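Local coordinates for protein member of DUF4221 family (Bacteroides vulgatus, PDB 3S9J) that is of unknown function but folds as a six-bladed beta-propeller of the DUF4221 family, at residues Y296-V308 / E318-M330. Numbering follows the deposited sequence.
With GOL (glycerol), chain S; FMT (formic acid), chain K.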
ATOM      1  N   TYR A 296     -14.203   3.101 -11.338  1.00 30.93           N
ATOM      2  CA  TYR A 296     -12.788   2.765 -11.268  0.50 31.38           C
ATOM      3  C   TYR A 296     -12.123   3.227  -9.963  1.00 31.66           C
ATOM      4  O   TYR A 296     -10.972   2.892  -9.702  1.00 34.24           O
ATOM      5  CB  TYR A 296     -12.069   3.293 -12.521  0.50 30.72           C
ATOM      6  CG  TYR A 296     -12.443   2.516 -13.773  0.50 18.85           C
ATOM      7  CD1 TYR A 296     -12.125   1.181 -13.901  0.50 21.53           C
ATOM      8  CD2 TYR A 296     -13.098   3.119 -14.816  0.50 27.53           C
ATOM      9  CE1 TYR A 296     -12.466   0.464 -15.022  0.50 23.79           C
ATOM     10  CE2 TYR A 296     -13.443   2.415 -15.931  0.50 18.48           C
ATOM     11  CZ  TYR A 296     -13.120   1.093 -16.038  0.50 23.06           C
ATOM     12  OH  TYR A 296     -13.452   0.381 -17.178  0.50 28.78           O
ATOM     13  N   GLU A 297     -12.840   3.944  -9.118  1.00 29.68           N
ATOM     14  CA  GLU A 297     -12.238   4.386  -7.856  1.00 30.69           C
ATOM     15  C   GLU A 297     -13.192   4.179  -6.690  1.00 27.79           C
ATOM     16  O   GLU A 297     -14.419   4.153  -6.881  1.00 27.90           O
ATOM     17  CB  GLU A 297     -11.831   5.863  -7.953  1.00 34.29           C
ATOM     18  CG  GLU A 297     -10.695   6.157  -8.990  1.00 40.55           C
ATOM     19  CD  GLU A 297      -9.305   5.517  -8.667  1.00 38.67           C
ATOM     20  OE1 GLU A 297      -8.966   5.319  -7.470  1.00 38.96           O
ATOM     21  OE2 GLU A 297      -8.530   5.267  -9.625  1.00 45.41           O
ATOM     22  N   THR A 298     -12.637   4.032  -5.497  1.00 24.28           N
ATOM     23  CA  THR A 298     -13.447   3.889  -4.291  1.00 25.32           C
ATOM     24  C   THR A 298     -14.308   5.138  -4.109  1.00 25.09           C
ATOM     25  O   THR A 298     -13.822   6.309  -4.190  1.00 23.12           O
ATOM     26  CB  THR A 298     -12.573   3.640  -3.049  1.00 25.57           C
ATOM     27  OG1 THR A 298     -11.757   2.480  -3.278  1.00 25.84           O
ATOM     28  CG2 THR A 298     -13.457   3.483  -1.776  1.00 25.04           C
ATOM     29  N   PRO A 299     -15.617   4.935  -3.913  1.00 23.63           N
ATOM     30  CA  PRO A 299     -16.482   6.082  -3.757  1.00 24.74           C
ATOM     31  C   PRO A 299     -16.131   6.924  -2.545  1.00 23.25           C
ATOM     32  O   PRO A 299     -15.727   6.391  -1.512  1.00 23.20           O
ATOM     33  CB  PRO A 299     -17.878   5.438  -3.523  1.00 25.49           C
ATOM     34  CG  PRO A 299     -17.787   4.144  -4.171  1.00 28.88           C
ATOM     35  CD  PRO A 299     -16.389   3.674  -3.970  1.00 26.21           C
ATOM     36  N   LYS A 300     -16.340   8.230  -2.674  1.00 24.02           N
ATOM     37  CA  LYS A 300     -15.985   9.160  -1.597  1.00 26.81           C
ATOM     38  C   LYS A 300     -16.846   8.880  -0.373  1.00 26.22           C
ATOM     39  O   LYS A 300     -16.464   9.195   0.741  1.00 23.49           O
ATOM     40  CB  LYS A 300     -16.182  10.605  -2.045  1.00 27.60           C
ATOM     41  CG  LYS A 300     -15.493  10.981  -3.347  1.00 31.86           C
ATOM     42  CD  LYS A 300     -14.064  10.594  -3.407  1.00 36.21           C
ATOM     43  CE  LYS A 300     -13.452  11.144  -4.699  1.00 42.82           C
ATOM     44  NZ  LYS A 300     -12.051  10.834  -4.737  1.00 38.29           N
ATOM     45  N   GLY A 301     -18.029   8.284  -0.571  1.00 25.11           N
ATOM     46  CA  GLY A 301     -18.913   7.989   0.546  1.00 26.23           C
ATOM     47  C   GLY A 301     -18.763   6.624   1.197  1.00 26.68           C
ATOM     48  O   GLY A 301     -19.509   6.312   2.125  1.00 26.49           O
ATOM     49  N   LYS A 302     -17.796   5.821   0.754  1.00 25.29           N
ATOM     50  CA  LYS A 302     -17.665   4.463   1.289  1.00 25.70           C
ATOM     51  C   LYS A 302     -17.188   4.506   2.742  1.00 26.87           C
ATOM     52  O   LYS A 302     -16.228   5.173   3.066  1.00 27.00           O
ATOM     53  CB  LYS A 302     -16.758   3.584   0.409  1.00 26.13           C
ATOM     54  CG  LYS A 302     -16.993   2.074   0.659  1.00 25.31           C
ATOM     55  CD  LYS A 302     -16.226   1.225  -0.362  1.00 24.75           C
ATOM     56  CE  LYS A 302     -16.676  -0.246  -0.291  1.00 23.77           C
ATOM     57  NZ  LYS A 302     -15.833  -1.222  -1.105  1.00 22.88           N
ATOM     58  N   GLU A 303     -17.914   3.845   3.622  1.00 24.94           N
ATOM     59  CA  GLU A 303     -17.513   3.788   5.019  0.50 27.00           C
ATOM     60  C   GLU A 303     -16.429   2.746   5.205  1.00 25.91           C
ATOM     61  O   GLU A 303     -16.249   1.856   4.353  1.00 24.45           O
ATOM     62  CB  GLU A 303     -18.713   3.497   5.891  0.50 28.11           C
ATOM     63  CG  GLU A 303     -19.747   4.611   5.806  0.50 28.27           C
ATOM     64  CD  GLU A 303     -21.084   4.236   6.385  0.50 38.72           C
ATOM     65  OE1 GLU A 303     -21.524   3.071   6.190  0.50 28.97           O
ATOM     66  OE2 GLU A 303     -21.694   5.136   7.007  0.50 35.87           O
ATOM     67  N   PHE A 304     -15.686   2.880   6.291  1.00 26.21           N
ATOM     68  CA  PHE A 304     -14.613   1.933   6.593  1.00 24.04           C
ATOM     69  C   PHE A 304     -14.385   1.802   8.077  1.00 25.84           C
ATOM     70  O   PHE A 304     -14.909   2.574   8.892  1.00 26.63           O
ATOM     71  CB  PHE A 304     -13.307   2.329   5.877  1.00 25.28           C
ATOM     72  CG  PHE A 304     -12.691   3.599   6.372  1.00 25.08           C
ATOM     73  CD1 PHE A 304     -13.191   4.836   5.945  1.00 24.74           C
ATOM     74  CD2 PHE A 304     -11.587   3.572   7.220  1.00 24.02           C
ATOM     75  CE1 PHE A 304     -12.630   6.033   6.379  1.00 23.81           C
ATOM     76  CE2 PHE A 304     -11.025   4.763   7.672  1.00 25.09           C
ATOM     77  CZ  PHE A 304     -11.550   5.999   7.238  1.00 23.40           C
ATOM     78  N   SER A 305     -13.634   0.776   8.446  1.00 24.99           N
ATOM     79  CA  SER A 305     -13.198   0.613   9.797  1.00 27.56           C
ATOM     80  C   SER A 305     -11.707   0.320   9.815  1.00 27.11           C
ATOM     81  O   SER A 305     -11.113  -0.031   8.801  1.00 27.76           O
ATOM     82  CB  SER A 305     -13.969  -0.520  10.493  1.00 29.51           C
ATOM     83  OG  SER A 305     -13.655  -1.780   9.941  1.00 28.87           O
ATOM     84  N   VAL A 306     -11.135   0.434  11.006  1.00 28.37           N
ATOM     85  CA  VAL A 306      -9.767   0.001  11.260  1.00 26.68           C
ATOM     86  C   VAL A 306      -9.748  -0.932  12.444  1.00 28.51           C
ATOM     87  O   VAL A 306     -10.180  -0.572  13.551  1.00 29.63           O
ATOM     88  CB  VAL A 306      -8.841   1.190  11.522  1.00 27.01           C
ATOM     89  CG1 VAL A 306      -7.426   0.682  11.836  1.00 24.56           C
ATOM     90  CG2 VAL A 306      -8.836   2.145  10.290  1.00 25.93           C
ATOM     91  N   ILE A 307      -9.294  -2.150  12.179  1.00 28.30           N
ATOM     92  CA  ILE A 307      -9.093  -3.186  13.180  1.00 28.36           C
ATOM     93  C   ILE A 307      -7.678  -3.037  13.751  1.00 29.16           C
ATOM     94  O   ILE A 307      -6.719  -2.911  12.994  1.00 28.50           O
ATOM     95  CB  ILE A 307      -9.216  -4.590  12.548  1.00 28.54           C
ATOM     96  CG1 ILE A 307     -10.570  -4.760  11.838  1.00 31.76           C
ATOM     97  CG2 ILE A 307      -8.924  -5.659  13.593  1.00 29.36           C
ATOM     98  CD1 ILE A 307     -10.601  -5.808  10.713  1.00 32.60           C
ATOM     99  N   VAL A 308      -7.557  -3.057  15.072  1.00 31.31           N
ATOM    100  CA  VAL A 308      -6.268  -3.004  15.747  1.00 31.26           C
ATOM    101  C   VAL A 308      -5.912  -4.404  16.261  1.00 32.49           C
ATOM    102  O   VAL A 308      -6.702  -5.023  16.960  1.00 34.49           O
ATOM    103  CB  VAL A 308      -6.271  -2.002  16.924  1.00 34.72           C
ATOM    104  CG1 VAL A 308      -4.875  -1.946  17.567  1.00 33.66           C
ATOM    105  CG2 VAL A 308      -6.697  -0.601  16.442  1.00 32.60           C
ATOM    106  N   GLU A 318     -11.644  -2.286  17.291  1.00 33.19           N
ATOM    107  CA  GLU A 318     -12.017  -1.915  15.944  1.00 31.46           C
ATOM    108  C   GLU A 318     -12.845  -0.662  15.991  1.00 32.98           C
ATOM    109  O   GLU A 318     -13.822  -0.595  16.754  1.00 32.04           O
ATOM    110  CB  GLU A 318     -12.792  -3.051  15.251  1.00 32.90           C
ATOM    111  CG  GLU A 318     -13.185  -2.728  13.807  1.00 31.42           C
ATOM    112  CD  GLU A 318     -13.871  -3.863  13.059  1.00 32.21           C
ATOM    113  OE1 GLU A 318     -14.098  -4.947  13.652  1.00 33.77           O
ATOM    114  OE2 GLU A 318     -14.166  -3.650  11.855  1.00 32.71           O
ATOM    115  N   THR A 319     -12.490   0.317  15.168  1.00 30.59           N
ATOM    116  CA  THR A 319     -13.201   1.586  15.161  1.00 32.41           C
ATOM    117  C   THR A 319     -13.765   1.854  13.772  1.00 31.74           C
ATOM    118  O   THR A 319     -13.076   1.688  12.776  1.00 30.73           O
ATOM    119  CB  THR A 319     -12.269   2.716  15.611  1.00 34.48           C
ATOM    120  OG1 THR A 319     -11.971   2.537  17.000  1.00 33.81           O
ATOM    121  CG2 THR A 319     -12.898   4.081  15.372  1.00 32.02           C
ATOM    122  N   LYS A 320     -15.029   2.254  13.707  1.00 32.30           N
ATOM    123  CA  LYS A 320     -15.712   2.513  12.432  1.00 32.04           C
ATOM    124  C   LYS A 320     -15.597   4.005  12.113  1.00 32.45           C
ATOM    125  O   LYS A 320     -15.592   4.849  13.008  1.00 32.20           O
ATOM    126  CB  LYS A 320     -17.189   2.082  12.535  1.00 36.23           C
ATOM    127  CG  LYS A 320     -17.914   1.782  11.208  1.00 46.39           C
ATOM    128  CD  LYS A 320     -19.050   0.739  11.455  1.00 56.26           C
ATOM    129  CE  LYS A 320     -20.340   1.049  10.719  1.00 63.06           C
ATOM    130  NZ  LYS A 320     -20.167   1.180   9.245  1.00 69.22           N
ATOM    131  N   PHE A 321     -15.461   4.314  10.833  1.00 28.64           N
ATOM    132  CA  PHE A 321     -15.307   5.676  10.363  1.00 27.78           C
ATOM    133  C   PHE A 321     -16.372   6.004   9.345  1.00 29.35           C
ATOM    134  O   PHE A 321     -16.797   5.147   8.559  1.00 29.27           O
ATOM    135  CB  PHE A 321     -13.942   5.863   9.701  1.00 28.28           C
ATOM    136  CG  PHE A 321     -12.784   5.727  10.648  1.00 28.26           C
ATOM    137  CD1 PHE A 321     -12.309   4.481  11.016  1.00 28.33           C
ATOM    138  CD2 PHE A 321     -12.149   6.842  11.144  1.00 37.89           C
ATOM    139  CE1 PHE A 321     -11.255   4.349  11.883  1.00 30.44           C
ATOM    140  CE2 PHE A 321     -11.079   6.700  12.011  1.00 40.81           C
ATOM    141  CZ  PHE A 321     -10.642   5.448  12.372  1.00 35.09           C
ATOM    142  N   PRO A 322     -16.802   7.274   9.331  1.00 30.76           N
ATOM    143  CA  PRO A 322     -17.799   7.684   8.344  1.00 29.48           C
ATOM    144  C   PRO A 322     -17.229   7.847   6.960  1.00 29.00           C
ATOM    145  O   PRO A 322     -16.013   7.969   6.791  1.00 28.79           O
ATOM    146  CB  PRO A 322     -18.280   9.037   8.890  1.00 30.50           C
ATOM    147  CG  PRO A 322     -17.055   9.578   9.581  1.00 29.92           C
ATOM    148  CD  PRO A 322     -16.404   8.384  10.218  1.00 29.53           C
ATOM    149  N   GLY A 323     -18.095   7.858   5.956  1.00 26.92           N
ATOM    150  CA  GLY A 323     -17.687   8.263   4.616  1.00 26.94           C
ATOM    151  C   GLY A 323     -17.619   9.790   4.509  1.00 24.93           C
ATOM    152  O   GLY A 323     -17.957  10.487   5.466  1.00 27.79           O
ATOM    153  N   LYS A 324     -17.221  10.275   3.334  1.00 24.77           N
ATOM    154  CA  LYS A 324     -17.234  11.694   2.963  0.50 25.24           C
ATOM    155  C   LYS A 324     -16.342  12.555   3.865  1.00 26.59           C
ATOM    156  O   LYS A 324     -16.576  13.741   4.030  1.00 26.26           O
ATOM    157  CB  LYS A 324     -18.670  12.245   2.900  0.50 26.30           C
ATOM    158  CG  LYS A 324     -19.449  11.757   1.670  0.50 28.91           C
ATOM    159  CD  LYS A 324     -20.759  12.484   1.513  0.50 31.66           C
ATOM    160  CE  LYS A 324     -21.627  12.283   2.750  0.50 39.16           C
ATOM    161  NZ  LYS A 324     -22.147  10.865   2.846  0.50 40.90           N
ATOM    162  N   LYS A 325     -15.301  11.940   4.435  1.00 24.84           N
ATOM    163  CA  LYS A 325     -14.443  12.657   5.376  1.00 24.86           C
ATOM    164  C   LYS A 325     -12.968  12.336   5.203  1.00 22.23           C
ATOM    165  O   LYS A 325     -12.145  13.263   5.159  1.00 24.32           O
ATOM    166  CB  LYS A 325     -14.858  12.341   6.815  1.00 25.62           C
ATOM    167  CG  LYS A 325     -14.111  13.195   7.849  1.00 27.68           C
ATOM    168  CD  LYS A 325     -14.731  13.131   9.253  1.00 32.12           C
ATOM    169  CE  LYS A 325     -13.979  14.126  10.173  1.00 38.67           C
ATOM    170  NZ  LYS A 325     -14.466  14.058  11.560  1.00 41.17           N
ATOM    171  N   TYR A 326     -12.628  11.056   5.104  1.00 21.50           N
ATOM    172  CA  TYR A 326     -11.248  10.637   5.019  1.00 21.81           C
ATOM    173  C   TYR A 326     -10.872  10.127   3.641  1.00 23.04           C
ATOM    174  O   TYR A 326     -11.716   9.630   2.880  1.00 24.33           O
ATOM    175  CB  TYR A 326     -10.976   9.519   6.045  1.00 22.48           C
ATOM    176  CG  TYR A 326     -11.258   9.966   7.437  1.00 24.38           C
ATOM    177  CD1 TYR A 326     -10.331  10.734   8.141  1.00 26.24           C
ATOM    178  CD2 TYR A 326     -12.454   9.642   8.067  1.00 24.87           C
ATOM    179  CE1 TYR A 326     -10.597  11.174   9.429  1.00 26.60           C
ATOM    180  CE2 TYR A 326     -12.723  10.079   9.357  1.00 29.58           C
ATOM    181  CZ  TYR A 326     -11.796  10.838  10.021  1.00 30.62           C
ATOM    182  OH  TYR A 326     -12.060  11.305  11.274  1.00 30.10           O
ATOM    183  N   PHE A 327      -9.584  10.242   3.323  1.00 22.77           N
ATOM    184  CA  PHE A 327      -9.011   9.660   2.133  1.00 21.14           C
ATOM    185  C   PHE A 327      -8.021   8.609   2.655  1.00 22.97           C
ATOM    186  O   PHE A 327      -6.815   8.883   2.828  1.00 20.66           O
ATOM    187  CB  PHE A 327      -8.336  10.722   1.250  1.00 24.31           C
ATOM    188  CG  PHE A 327      -8.005  10.215  -0.113  1.00 23.11           C
ATOM    189  CD1 PHE A 327      -8.943  10.297  -1.145  1.00 25.59           C
ATOM    190  CD2 PHE A 327      -6.815   9.560  -0.361  1.00 21.70           C
ATOM    191  CE1 PHE A 327      -8.654   9.776  -2.422  1.00 27.13           C
ATOM    192  CE2 PHE A 327      -6.546   9.054  -1.625  1.00 21.58           C
ATOM    193  CZ  PHE A 327      -7.465   9.153  -2.637  1.00 24.79           C
ATOM    194  N   TYR A 328      -8.549   7.425   2.995  1.00 21.86           N
ATOM    195  CA  TYR A 328      -7.746   6.449   3.731  1.00 22.29           C
ATOM    196  C   TYR A 328      -6.672   5.786   2.882  1.00 19.82           C
ATOM    197  O   TYR A 328      -5.785   5.142   3.449  1.00 23.13           O
ATOM    198  CB  TYR A 328      -8.622   5.403   4.441  1.00 23.08           C
ATOM    199  CG  TYR A 328      -9.526   4.597   3.542  1.00 24.15           C
ATOM    200  CD1 TYR A 328      -9.011   3.529   2.799  1.00 24.29           C
ATOM    201  CD2 TYR A 328     -10.866   4.883   3.427  1.00 26.02           C
ATOM    202  CE1 TYR A 328      -9.818   2.779   1.948  1.00 26.42           C
ATOM    203  CE2 TYR A 328     -11.704   4.108   2.600  1.00 26.53           C
ATOM    204  CZ  TYR A 328     -11.184   3.072   1.866  1.00 28.03           C
ATOM    205  OH  TYR A 328     -11.955   2.320   1.022  1.00 31.93           O
ATOM    206  N   LYS A 329      -6.724   5.952   1.572  1.00 19.84           N
ATOM    207  CA  LYS A 329      -5.650   5.517   0.706  1.00 19.49           C
ATOM    208  C   LYS A 329      -4.396   6.413   0.780  1.00 21.55           C
ATOM    209  O   LYS A 329      -3.401   6.142   0.096  1.00 21.37           O
ATOM    210  CB  LYS A 329      -6.136   5.330  -0.732  1.00 20.84           C
ATOM    211  CG  LYS A 329      -7.191   4.224  -0.797  1.00 21.09           C
ATOM    212  CD  LYS A 329      -7.533   3.817  -2.205  1.00 25.18           C
ATOM    213  CE  LYS A 329      -8.602   2.752  -2.215  1.00 24.76           C
ATOM    214  NZ  LYS A 329      -8.999   2.307  -3.604  1.00 24.45           N
HETATM  215  N   MSE A 330      -4.458   7.435   1.641  1.00 21.87           N
HETATM  216  CA  MSE A 330      -3.279   8.171   2.106  1.00 21.18           C
HETATM  217  C   MSE A 330      -3.217   8.114   3.631  1.00 23.66           C
HETATM  218  O   MSE A 330      -3.740   8.997   4.340  1.00 23.89           O
HETATM  219  CB  MSE A 330      -3.295   9.609   1.617  1.00 20.23           C
HETATM  220  CG  MSE A 330      -2.846   9.768   0.167  1.00 21.33           C
HETATM  221 SE   MSE A 330      -2.404  11.602  -0.291  0.75 16.59          SE
HETATM  222  CE  MSE A 330      -4.190  12.388  -0.142  1.00 21.37           C
TER
HETATM  223  C1  GOL S 417     -10.143   6.261  -0.274  1.00 27.14           C
HETATM  224  O1  GOL S 417      -8.963   6.999  -0.099  1.00 22.90           O
HETATM  225  C2  GOL S 417     -11.318   7.179   0.100  1.00 27.83           C
HETATM  226  O2  GOL S 417     -11.296   7.275   1.494  1.00 28.65           O
HETATM  227  C3  GOL S 417     -12.627   6.532  -0.302  1.00 32.90           C
HETATM  228  O3  GOL S 417     -13.711   7.316   0.165  1.00 31.98           O
HETATM  229  C   FMT K 409     -10.340  13.236  -3.087  1.00 31.05           C
HETATM  230  O1  FMT K 409     -11.382  12.556  -2.862  1.00 32.11           O
HETATM  231  O2  FMT K 409      -9.650  13.133  -4.112  1.00 32.97           O
HETATM  232  O   HOH W   1      -9.839   4.513  -5.136  1.00 28.33           O
HETATM  233  O   HOH W   2     -21.452   7.716   3.103  1.00 37.73           O
HETATM  234  O   HOH W   3     -20.850   7.900   6.485  1.00 36.90           O
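Glu318 OE2 takes a hydrogen bond from Ser305 OG (2.7 Å) on its anti lone pair. Its CG, anti to the backbone N (chi1 -179°), lays the extended chain alongside Ile307; Ser238 and Arg239 also hold the carboxylate. Thr319 and Val306 form an antiparallel hydrogen-bonded pair, each N bonded to the other's O. Phe321 N reaches Phe304 O at 2.7 Å, while the return bond is weak. Phe321 CB lies over one face of the Phe304 ring, 3.6 Å from its centroid; the ring planes are within 1° of parallel, yet with centroids 4.8 Å apart they hardly overlap. Lys324 N binds Lys300 O at 2.9 Å. Tyr326 CB meets the edge of the Phe304 ring, and Tyr328 CD2 comes over the rim of the opposite face, 3.4 Å from Phe304 CD1, the planes turned 45° apart. Were Phe304 an alanine, Phe321, Tyr326 and Tyr328 would probably lose their common partner, leaving a gap. A glycerol, probably from the crystallisation liquor, has C1 over the Tyr328 ring; its O2 accepts from Tyr328 N and its O3 donates to Pro299 O. Lys329 NZ donates a hydrogen bond to Thr298 OG1 (2.8 Å). Strands 304-309 and 315-321 form the outer hairpin of one blade, beside strand 278-284; the chain then crosses to strand 327-334 of the next, where Tyr328, and Tyr326 just ahead of it, pack on Ile340.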